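Local atomic coordinates of inactive glucansucrase (Lactobacillus reuteri, PDB entry 5JBD), a protein that belongs to glycoside hydrolase family 70, whose members are built around a TIM barrel, and is classed as an inactive glucansucrase. Residues N48-Y52 with G758-V762; E259-N264 with N276-F280; H560-R566 with A587-S593. All blocks are in the same frame, centred on the assembly; numbering follows the deposited sequence.

Contact 1: N48-Y52 with G758-V762; sequences NIDGY and GQEAV
A type I' beta turn from Ile49 to Tyr52 lies against the start of strand 758-767, and the side chain of Asp50, inside the turn, forms the one direct hydrogen bond between the segments. Ala761 N donates to Asp50 OD2 over 2.9 Å with an N-H...O angle of 164°; the donor meets OD2 nearly along its C-O axis. Asp50 OD1, the other carboxylate oxygen, lies 3.1 Å from a water that also approaches Gln759 O, so the carboxylate reaches Ala761 directly and Gln759 through a water. Beside it, Ile49 covers the peptide between Glu760 and Ala761: with chi1 at -56° CG2 is turned opposite the backbone N, and it comes to 3.6 Å from Ala761 N. The methyl of Ala761 in turn reaches the Tyr52 ring obliquely, CB to CD2 3.7 Å. The two acids stay apart, Asp50 OD2 being 5.0 Å from Glu760 OE2, while Glu760 OE1 is held by Thr790 OG1 and Ala838 N. Tyr52 OH is tied to Asn208 O. Just before the turn, Asn48 OD1 accepts from Gly51 N in the carbonyl plane, on a lone pair, which is an Asx motif. Reciprocal backbone bonds, Ile49 N to Tyr52 O and Tyr52 N to Ile49 O, give the hydrogen-bonding pattern of a two-residue beta-hairpin turn.

Contact 2: E259-N264 with N276-F280; sequences EYFLLN and NFDGF
Phe280 pushes its ring against the last turn of helix 249-263, and this is where packing is tight. Glu259 O and Leu262 CB approach the ring edge in its plane, the first 3.6 Å from Phe280 CZ and the second 3.8 Å from Phe280 CE1. Leu263 comes from another direction, its CG obliquely 3.7 Å from Phe280 CZ, and its side chain crosses that of Phe280 at about a right angle. In Leu263 a chi1 of -67° sets CG opposite the carbonyl carbon, and chi2 near 163° leaves CD2 3.6 Å from Phe277 O. The evidence places the contact in the TIM barrel: Phe280 lies on strand 279-282, which runs parallel to strands 743-748 and 319-320, and the helix precedes it in the chain. One backbone bond joins the two elements, Phe277 N to Leu262 O at 3.2 Å and a bent 145°, and the side chain of Phe277 also touches Leu730 and Ile734 of helix 727-739. Toward the other end, burial falls off. Asn264 and Asn276 are partly exposed, and Asn264 turns its CB away from the facing segment; its ND2 instead donates to Tyr260 O over 3.0 Å and sits above one face of the Tyr260 ring, offset toward the rim.

Contact 3: H560-R566 with A587-S593; sequences HANQQYR and AILTTDS
Strands 564-566 and 588-590 run antiparallel with their directions 148° apart and their axes 4.6 Å from each other at closest. Tyr565 and Leu589 form the hydrogen-bonded pair: Tyr565 N meets Leu589 O over 2.8 Å, and Leu589 N returns to Tyr565 O over 3.1 Å. Gln564 with Thr590 and Arg566 with Ile588 are non-hydrogen-bonded pairs, whose side chains share the exposed face; there Gln564 and Thr590 lie side by side, pointing the same way. Past the strands Thr591 N still donates to Gln563 O, but then a side chain takes over. Thr591 OG1 sits between the backbone N and carbonyl carbon (chi1 57°), from where it donates to His560 O at 2.7 Å and accepts from Gln563 N at 2.8 Å. One hydroxyl thus joins both ends of a bend in which Asn562 has a left-handed backbone conformation. From within the bend, Asn562 N reaches across to Asp592 O, 3.0 Å away, arriving well above the carbonyl plane. The other branch of Thr591, CG2, touches Tyr565 CE1 obliquely at 3.7 Å. Within segment 560-566, His560 ND1 donates to Gln563 OE1, which lies within 2° of the imidazole plane; His560 NE2 bonds Tyr516 O, and Gln563 NE2 bonds Arg533 O, so both flat groups are fixed from two sides. The side chains of Tyr565 and Leu589 both touch Trp616 of strand 612-618, which also pairs with strand 564-571. Such antiparallel pairing, between the barrel strands 460-464 and 652-654 in the chain, is consistent with the all-beta domain C of this family.

How the contacts relate
The three contacts sample separate parts of one chain. Contact 2 lies in the barrel. The centres of contact 1 and contact 2 are about 36 Å apart, and the nearest atoms of contact 1 and contact 2 about 22 Å; the centres of contact 2 and contact 3 are about 47 Å apart. Contacts 1 and 3 lie on opposite sides of the chain's centre, their own centres about 76 Å apart. Contact 1 joins segments 706 residues apart at their closest ends, and both other contacts fall within that span. The calcium site of Glu237, Asp243, Asn287 and Asn751 uses none of their residues, yet Asp243 lies in the same antiparallel sheet as strand 758-767 of contact 1, and Asn287 soon follows strand 279-282 of contact 2.

Contact 1: N48-Y52 with G758-V762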
loop_
_atom_site.group_PDB
_atom_site.type_symbol
_atom_site.label_atom_id
_atom_site.label_comp_id
_atom_site.label_asym_id
_atom_site.label_seq_id
_atom_site.Cartn_x
_atom_site.Cartn_y
_atom_site.Cartn_z
ATOM N N ASN A 48 14.149 16.120 25.977
ATOM C CA ASN A 48 14.662 16.726 24.766
ATOM C C ASN A 48 14.728 15.693 23.635
ATOM O O ASN A 48 14.675 14.481 23.868
ATOM C CB ASN A 48 16.039 17.330 25.026
ATOM C CG ASN A 48 17.086 16.269 25.264
ATOM O OD1 ASN A 48 17.848 15.922 24.363
ATOM N ND2 ASN A 48 17.077 15.687 26.454
ATOM N N ILE A 49 14.843 16.201 22.421
ATOM C CA ILE A 49 14.844 15.383 21.198
ATOM C C ILE A 49 16.089 15.786 20.427
ATOM O O ILE A 49 16.146 16.872 19.880
ATOM C CB ILE A 49 13.566 15.604 20.363
ATOM C CG1 ILE A 49 12.315 15.334 21.222
ATOM C CG2 ILE A 49 13.572 14.684 19.134
ATOM C CD1 ILE A 49 10.998 15.663 20.555
ATOM N N ASP A 50 17.111 14.936 20.475
ATOM C CA ASP A 50 18.444 15.258 19.956
ATOM C C ASP A 50 18.973 16.645 20.385
ATOM O O ASP A 50 19.554 17.372 19.583
ATOM C CB ASP A 50 18.436 15.133 18.423
ATOM C CG ASP A 50 17.983 13.764 17.951
ATOM O OD1 ASP A 50 18.682 12.776 18.251
ATOM O OD2 ASP A 50 16.925 13.664 17.297
ATOM N N GLY A 51 18.754 17.004 21.651
ATOM C CA GLY A 51 19.189 18.305 22.216
ATOM C C GLY A 51 18.143 19.419 22.181
ATOM O O GLY A 51 18.214 20.365 22.973
ATOM N N TYR A 52 17.173 19.316 21.271
ATOM C CA TYR A 52 16.160 20.359 21.083
ATOM C C TYR A 52 15.003 20.142 22.050
ATOM O O TYR A 52 14.785 19.025 22.516
ATOM C CB TYR A 52 15.687 20.379 19.608
ATOM C CG TYR A 52 16.850 20.654 18.686
ATOM C CD1 TYR A 52 17.305 21.962 18.488
ATOM C CD2 TYR A 52 17.562 19.609 18.094
ATOM C CE1 TYR A 52 18.407 22.224 17.698
ATOM C CE2 TYR A 52 18.669 19.861 17.295
ATOM C CZ TYR A 52 19.085 21.172 17.097
ATOM O OH TYR A 52 20.178 21.430 16.313
ATOM N N GLY A 758 9.816 6.217 17.903
ATOM C CA GLY A 758 10.897 7.136 18.268
ATOM C C GLY A 758 10.917 8.421 17.451
ATOM O O GLY A 758 10.979 8.374 16.219
ATOM N N GLN A 759 10.874 9.561 18.142
ATOM C CA GLN A 759 10.996 10.870 17.508
ATOM C C GLN A 759 12.453 11.273 17.325
ATOM O O GLN A 759 13.339 10.876 18.105
ATOM C CB GLN A 759 10.290 11.962 18.304
ATOM C CG GLN A 759 8.789 11.969 18.127
ATOM C CD GLN A 759 8.100 12.998 19.005
ATOM O OE1 GLN A 759 7.975 12.808 20.216
ATOM N NE2 GLN A 759 7.662 14.099 18.403
ATOM N N GLU A 760 12.675 12.075 16.286
ATOM C CA GLU A 760 13.992 12.553 15.916
ATOM C C GLU A 760 13.856 13.987 15.419
ATOM O O GLU A 760 12.892 14.313 14.731
ATOM C CB GLU A 760 14.571 11.653 14.821
ATOM C CG GLU A 760 16.050 11.875 14.512
ATOM C CD GLU A 760 16.587 10.969 13.413
ATOM O OE1 GLU A 760 15.830 10.127 12.856
ATOM O OE2 GLU A 760 17.786 11.115 13.092
ATOM N N ALA A 761 14.810 14.846 15.774
ATOM C CA ALA A 761 14.842 16.195 15.221
ATOM C C ALA A 761 15.413 16.102 13.812
ATOM O O ALA A 761 16.574 15.726 13.622
ATOM C CB ALA A 761 15.662 17.146 16.082
ATOM N N VAL A 762 14.581 16.421 12.834
ATOM C CA VAL A 762 15.001 16.467 11.425
ATOM C C VAL A 762 14.757 17.866 10.880
ATOM O O VAL A 762 13.879 18.571 11.375
ATOM C CB VAL A 762 14.245 15.432 10.561
ATOM C CG1 VAL A 762 14.767 14.037 10.845
ATOM C CG2 VAL A 762 12.739 15.484 10.787
HETATM O O HOH W 1 16.362 10.691 18.257
#

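Contact 2: E259-N264 with N276-F280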
loop_
_atom_site.group_PDB
_atom_site.type_symbol
_atom_site.label_atom_id
_atom_site.label_comp_id
_atom_site.label_asym_id
_atom_site.label_seq_id
_atom_site.Cartn_x
_atom_site.Cartn_y
_atom_site.Cartn_z
ATOM N N GLU A 259 14.972 -9.707 1.149
ATOM C CA GLU A 259 14.539 -10.639 0.101
ATOM C C GLU A 259 15.032 -12.057 0.369
ATOM O O GLU A 259 14.256 -13.012 0.282
ATOM C CB GLU A 259 15.004 -10.138 -1.265
ATOM C CG GLU A 259 14.289 -8.860 -1.709
ATOM C CD GLU A 259 15.087 -8.004 -2.673
ATOM O OE1 GLU A 259 16.024 -8.530 -3.310
ATOM O OE2 GLU A 259 14.797 -6.787 -2.774
ATOM N N TYR A 260 16.304 -12.177 0.766
ATOM C CA TYR A 260 16.885 -13.472 1.093
ATOM C C TYR A 260 16.124 -14.129 2.262
ATOM O O TYR A 260 15.847 -15.333 2.236
ATOM C CB TYR A 260 18.391 -13.344 1.404
ATOM C CG TYR A 260 19.034 -14.663 1.774
ATOM C CD1 TYR A 260 19.397 -15.592 0.797
ATOM C CD2 TYR A 260 19.230 -15.007 3.110
ATOM C CE1 TYR A 260 19.951 -16.817 1.142
ATOM C CE2 TYR A 260 19.792 -16.221 3.467
ATOM C CZ TYR A 260 20.150 -17.117 2.492
ATOM O OH TYR A 260 20.704 -18.315 2.878
ATOM N N PHE A 261 15.768 -13.326 3.261
ATOM C CA PHE A 261 14.996 -13.793 4.424
ATOM C C PHE A 261 13.640 -14.358 4.019
ATOM O O PHE A 261 13.279 -15.480 4.382
ATOM C CB PHE A 261 14.819 -12.624 5.404
ATOM C CG PHE A 261 13.942 -12.916 6.595
ATOM C CD1 PHE A 261 14.435 -13.611 7.691
ATOM C CD2 PHE A 261 12.635 -12.429 6.646
ATOM C CE1 PHE A 261 13.635 -13.851 8.806
ATOM C CE2 PHE A 261 11.837 -12.657 7.759
ATOM C CZ PHE A 261 12.334 -13.379 8.837
ATOM N N LEU A 262 12.903 -13.587 3.233
ATOM C CA LEU A 262 11.568 -14.007 2.795
ATOM C C LEU A 262 11.617 -15.250 1.895
ATOM O O LEU A 262 10.770 -16.133 2.021
ATOM C CB LEU A 262 10.840 -12.853 2.115
ATOM C CG LEU A 262 10.502 -11.680 3.048
ATOM C CD1 LEU A 262 10.066 -10.495 2.228
ATOM C CD2 LEU A 262 9.441 -12.051 4.085
ATOM N N LEU A 263 12.646 -15.346 1.055
ATOM C CA LEU A 263 12.819 -16.492 0.155
ATOM C C LEU A 263 13.263 -17.769 0.870
ATOM O O LEU A 263 13.259 -18.841 0.253
ATOM C CB LEU A 263 13.810 -16.161 -0.979
ATOM C CG LEU A 263 13.392 -15.111 -2.023
ATOM C CD1 LEU A 263 14.607 -14.597 -2.794
ATOM C CD2 LEU A 263 12.345 -15.636 -3.001
ATOM N N ASN A 264 13.645 -17.652 2.151
ATOM C CA ASN A 264 14.014 -18.779 2.995
ATOM C C ASN A 264 13.334 -18.729 4.384
ATOM O O ASN A 264 13.865 -19.283 5.350
ATOM C CB ASN A 264 15.543 -18.781 3.153
ATOM C CG ASN A 264 16.247 -19.078 1.851
ATOM O OD1 ASN A 264 16.332 -20.223 1.441
ATOM N ND2 ASN A 264 16.718 -18.047 1.184
ATOM N N ASN A 276 8.737 -21.385 2.662
ATOM C CA ASN A 276 9.573 -20.351 2.089
ATOM C C ASN A 276 8.873 -19.750 0.869
ATOM O O ASN A 276 8.337 -20.492 0.044
ATOM C CB ASN A 276 10.902 -21.004 1.658
ATOM C CG ASN A 276 11.529 -21.891 2.758
ATOM O OD1 ASN A 276 11.888 -21.427 3.838
ATOM N ND2 ASN A 276 11.664 -23.181 2.467
ATOM N N PHE A 277 8.864 -18.419 0.752
ATOM C CA PHE A 277 8.304 -17.772 -0.422
ATOM C C PHE A 277 9.170 -18.077 -1.667
ATOM O O PHE A 277 10.393 -18.247 -1.556
ATOM C CB PHE A 277 8.158 -16.266 -0.202
ATOM C CG PHE A 277 7.085 -15.901 0.790
ATOM C CD1 PHE A 277 5.738 -16.044 0.462
ATOM C CD2 PHE A 277 7.406 -15.412 2.049
ATOM C CE1 PHE A 277 4.740 -15.710 1.379
ATOM C CE2 PHE A 277 6.416 -15.076 2.965
ATOM C CZ PHE A 277 5.079 -15.223 2.631
ATOM N N ASP A 278 8.509 -18.164 -2.822
ATOM C CA ASP A 278 9.117 -18.486 -4.110
ATOM C C ASP A 278 9.443 -17.247 -4.940
ATOM O O ASP A 278 10.299 -17.297 -5.836
ATOM C CB ASP A 278 8.175 -19.379 -4.906
ATOM C CG ASP A 278 7.876 -20.675 -4.188
ATOM O OD1 ASP A 278 8.796 -21.521 -4.082
ATOM O OD2 ASP A 278 6.734 -20.829 -3.683
ATOM N N GLY A 279 8.753 -16.149 -4.666
ATOM C CA GLY A 279 8.946 -14.918 -5.406
ATOM C C GLY A 279 8.182 -13.782 -4.777
ATOM O O GLY A 279 7.668 -13.932 -3.660
ATOM N N PHE A 280 8.112 -12.653 -5.483
ATOM C CA PHE A 280 7.521 -11.431 -4.934
ATOM C C PHE A 280 6.478 -10.755 -5.801
ATOM O O PHE A 280 6.567 -10.743 -7.040
ATOM C CB PHE A 280 8.621 -10.414 -4.646
ATOM C CG PHE A 280 9.661 -10.918 -3.700
ATOM C CD1 PHE A 280 9.342 -11.129 -2.356
ATOM C CD2 PHE A 280 10.952 -11.199 -4.132
ATOM C CE1 PHE A 280 10.294 -11.598 -1.467
ATOM C CE2 PHE A 280 11.909 -11.669 -3.239
ATOM C CZ PHE A 280 11.584 -11.868 -1.910
#

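Contact 3: H560-R566 with A587-S593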
loop_
_atom_site.group_PDB
_atom_site.type_symbol
_atom_site.label_atom_id
_atom_site.label_comp_id
_atom_site.label_asym_id
_atom_site.label_seq_id
_atom_site.Cartn_x
_atom_site.Cartn_y
_atom_site.Cartn_z
ATOM N N HIS A 560 -11.027 -27.157 -36.005
ATOM C CA HIS A 560 -12.255 -27.464 -35.298
ATOM C C HIS A 560 -13.507 -27.554 -36.182
ATOM O O HIS A 560 -14.589 -27.121 -35.782
ATOM C CB HIS A 560 -12.436 -26.422 -34.204
ATOM C CG HIS A 560 -11.284 -26.374 -33.250
ATOM N ND1 HIS A 560 -11.050 -27.371 -32.332
ATOM C CD2 HIS A 560 -10.274 -25.487 -33.111
ATOM C CE1 HIS A 560 -9.956 -27.087 -31.649
ATOM N NE2 HIS A 560 -9.466 -25.947 -32.102
ATOM N N ALA A 561 -13.357 -28.169 -37.351
ATOM C CA ALA A 561 -14.490 -28.425 -38.264
ATOM C C ALA A 561 -15.255 -29.651 -37.797
ATOM O O ALA A 561 -14.675 -30.573 -37.221
ATOM C CB ALA A 561 -14.005 -28.618 -39.692
ATOM N N ASN A 562 -16.570 -29.639 -38.009
ATOM C CA ASN A 562 -17.441 -30.773 -37.685
ATOM C C ASN A 562 -17.233 -31.230 -36.240
ATOM O O ASN A 562 -17.032 -32.419 -35.967
ATOM C CB ASN A 562 -17.209 -31.924 -38.678
ATOM C CG ASN A 562 -17.368 -31.489 -40.137
ATOM O OD1 ASN A 562 -16.451 -31.651 -40.949
ATOM N ND2 ASN A 562 -18.517 -30.913 -40.463
ATOM N N GLN A 563 -17.290 -30.269 -35.324
ATOM C CA GLN A 563 -16.965 -30.521 -33.927
ATOM C C GLN A 563 -18.039 -30.037 -32.972
ATOM O O GLN A 563 -18.581 -28.946 -33.138
ATOM C CB GLN A 563 -15.629 -29.872 -33.575
ATOM C CG GLN A 563 -15.154 -30.254 -32.179
ATOM C CD GLN A 563 -13.718 -29.884 -31.896
ATOM O OE1 GLN A 563 -13.046 -29.230 -32.694
ATOM N NE2 GLN A 563 -13.236 -30.305 -30.725
ATOM N N GLN A 564 -18.304 -30.853 -31.949
ATOM C CA GLN A 564 -19.299 -30.546 -30.920
ATOM C C GLN A 564 -18.722 -29.640 -29.843
ATOM O O GLN A 564 -17.633 -29.906 -29.329
ATOM C CB GLN A 564 -19.780 -31.832 -30.258
ATOM C CG GLN A 564 -20.383 -32.818 -31.240
ATOM C CD GLN A 564 -21.123 -33.937 -30.552
ATOM O OE1 GLN A 564 -20.847 -34.278 -29.399
ATOM N NE2 GLN A 564 -22.103 -34.485 -31.241
ATOM N N TYR A 565 -19.460 -28.580 -29.513
ATOM C CA TYR A 565 -19.095 -27.626 -28.460
ATOM C C TYR A 565 -20.162 -27.597 -27.376
ATOM O O TYR A 565 -21.361 -27.646 -27.669
ATOM C CB TYR A 565 -18.871 -26.228 -29.061
ATOM C CG TYR A 565 -17.515 -26.127 -29.686
ATOM C CD1 TYR A 565 -17.282 -26.612 -30.958
ATOM C CD2 TYR A 565 -16.433 -25.637 -28.951
ATOM C CE1 TYR A 565 -16.028 -26.564 -31.519
ATOM C CE2 TYR A 565 -15.166 -25.587 -29.494
ATOM C CZ TYR A 565 -14.967 -26.051 -30.774
ATOM O OH TYR A 565 -13.724 -25.993 -31.320
ATOM N N ARG A 566 -19.714 -27.532 -26.128
ATOM C CA ARG A 566 -20.598 -27.460 -24.985
ATOM C C ARG A 566 -20.864 -26.007 -24.612
ATOM O O ARG A 566 -19.949 -25.179 -24.592
ATOM C CB ARG A 566 -19.966 -28.192 -23.782
ATOM C CG ARG A 566 -20.879 -28.247 -22.563
ATOM C CD ARG A 566 -20.420 -29.283 -21.547
ATOM N NE ARG A 566 -19.225 -28.865 -20.798
ATOM C CZ ARG A 566 -19.211 -28.269 -19.596
ATOM N NH1 ARG A 566 -20.336 -27.962 -18.941
ATOM N NH2 ARG A 566 -18.044 -27.970 -19.028
ATOM N N ALA A 587 -27.674 -27.164 -25.152
ATOM C CA ALA A 587 -26.491 -27.626 -24.403
ATOM C C ALA A 587 -25.265 -27.887 -25.282
ATOM O O ALA A 587 -24.126 -27.727 -24.829
ATOM C CB ALA A 587 -26.832 -28.886 -23.612
ATOM N N ILE A 588 -25.514 -28.327 -26.516
ATOM C CA ILE A 588 -24.465 -28.655 -27.487
ATOM C C ILE A 588 -24.811 -28.041 -28.853
ATOM O O ILE A 588 -25.961 -28.124 -29.294
ATOM C CB ILE A 588 -24.261 -30.194 -27.617
ATOM C CG1 ILE A 588 -23.677 -30.769 -26.306
ATOM C CG2 ILE A 588 -23.338 -30.549 -28.789
ATOM C CD1 ILE A 588 -23.874 -32.259 -26.142
ATOM N N LEU A 589 -23.810 -27.434 -29.501
ATOM C CA LEU A 589 -23.898 -26.987 -30.893
ATOM C C LEU A 589 -22.697 -27.553 -31.621
ATOM O O LEU A 589 -21.658 -27.837 -30.994
ATOM C CB LEU A 589 -23.888 -25.455 -30.985
ATOM C CG LEU A 589 -25.127 -24.715 -30.479
ATOM C CD1 LEU A 589 -24.891 -23.208 -30.499
ATOM C CD2 LEU A 589 -26.342 -25.090 -31.316
ATOM N N THR A 590 -22.821 -27.703 -32.934
ATOM C CA THR A 590 -21.776 -28.322 -33.750
ATOM C C THR A 590 -21.315 -27.375 -34.843
ATOM O O THR A 590 -22.151 -26.757 -35.529
ATOM C CB THR A 590 -22.273 -29.638 -34.380
ATOM O OG1 THR A 590 -22.763 -30.487 -33.358
ATOM C CG2 THR A 590 -21.165 -30.371 -35.116
ATOM N N THR A 591 -19.997 -27.262 -35.019
ATOM C CA THR A 591 -19.433 -26.443 -36.097
ATOM C C THR A 591 -19.694 -27.048 -37.478
ATOM O O THR A 591 -19.836 -28.265 -37.610
ATOM C CB THR A 591 -17.899 -26.240 -35.978
ATOM O OG1 THR A 591 -17.223 -27.511 -35.949
ATOM C CG2 THR A 591 -17.566 -25.423 -34.738
ATOM N N ASP A 592 -19.709 -26.188 -38.492
ATOM C CA ASP A 592 -19.839 -26.639 -39.883
ATOM C C ASP A 592 -18.493 -27.163 -40.390
ATOM O O ASP A 592 -17.511 -27.241 -39.631
ATOM C CB ASP A 592 -20.452 -25.538 -40.784
ATOM C CG ASP A 592 -19.514 -24.352 -41.036
ATOM O OD1 ASP A 592 -18.298 -24.389 -40.705
ATOM O OD2 ASP A 592 -20.029 -23.370 -41.604
ATOM N N SER A 593 -18.430 -27.509 -41.672
ATOM C CA SER A 593 -17.232 -28.140 -42.220
ATOM C C SER A 593 -16.046 -27.184 -42.375
ATOM O O SER A 593 -14.963 -27.614 -42.772
ATOM C CB SER A 593 -17.564 -28.809 -43.560
ATOM O OG SER A 593 -17.936 -27.824 -44.510
#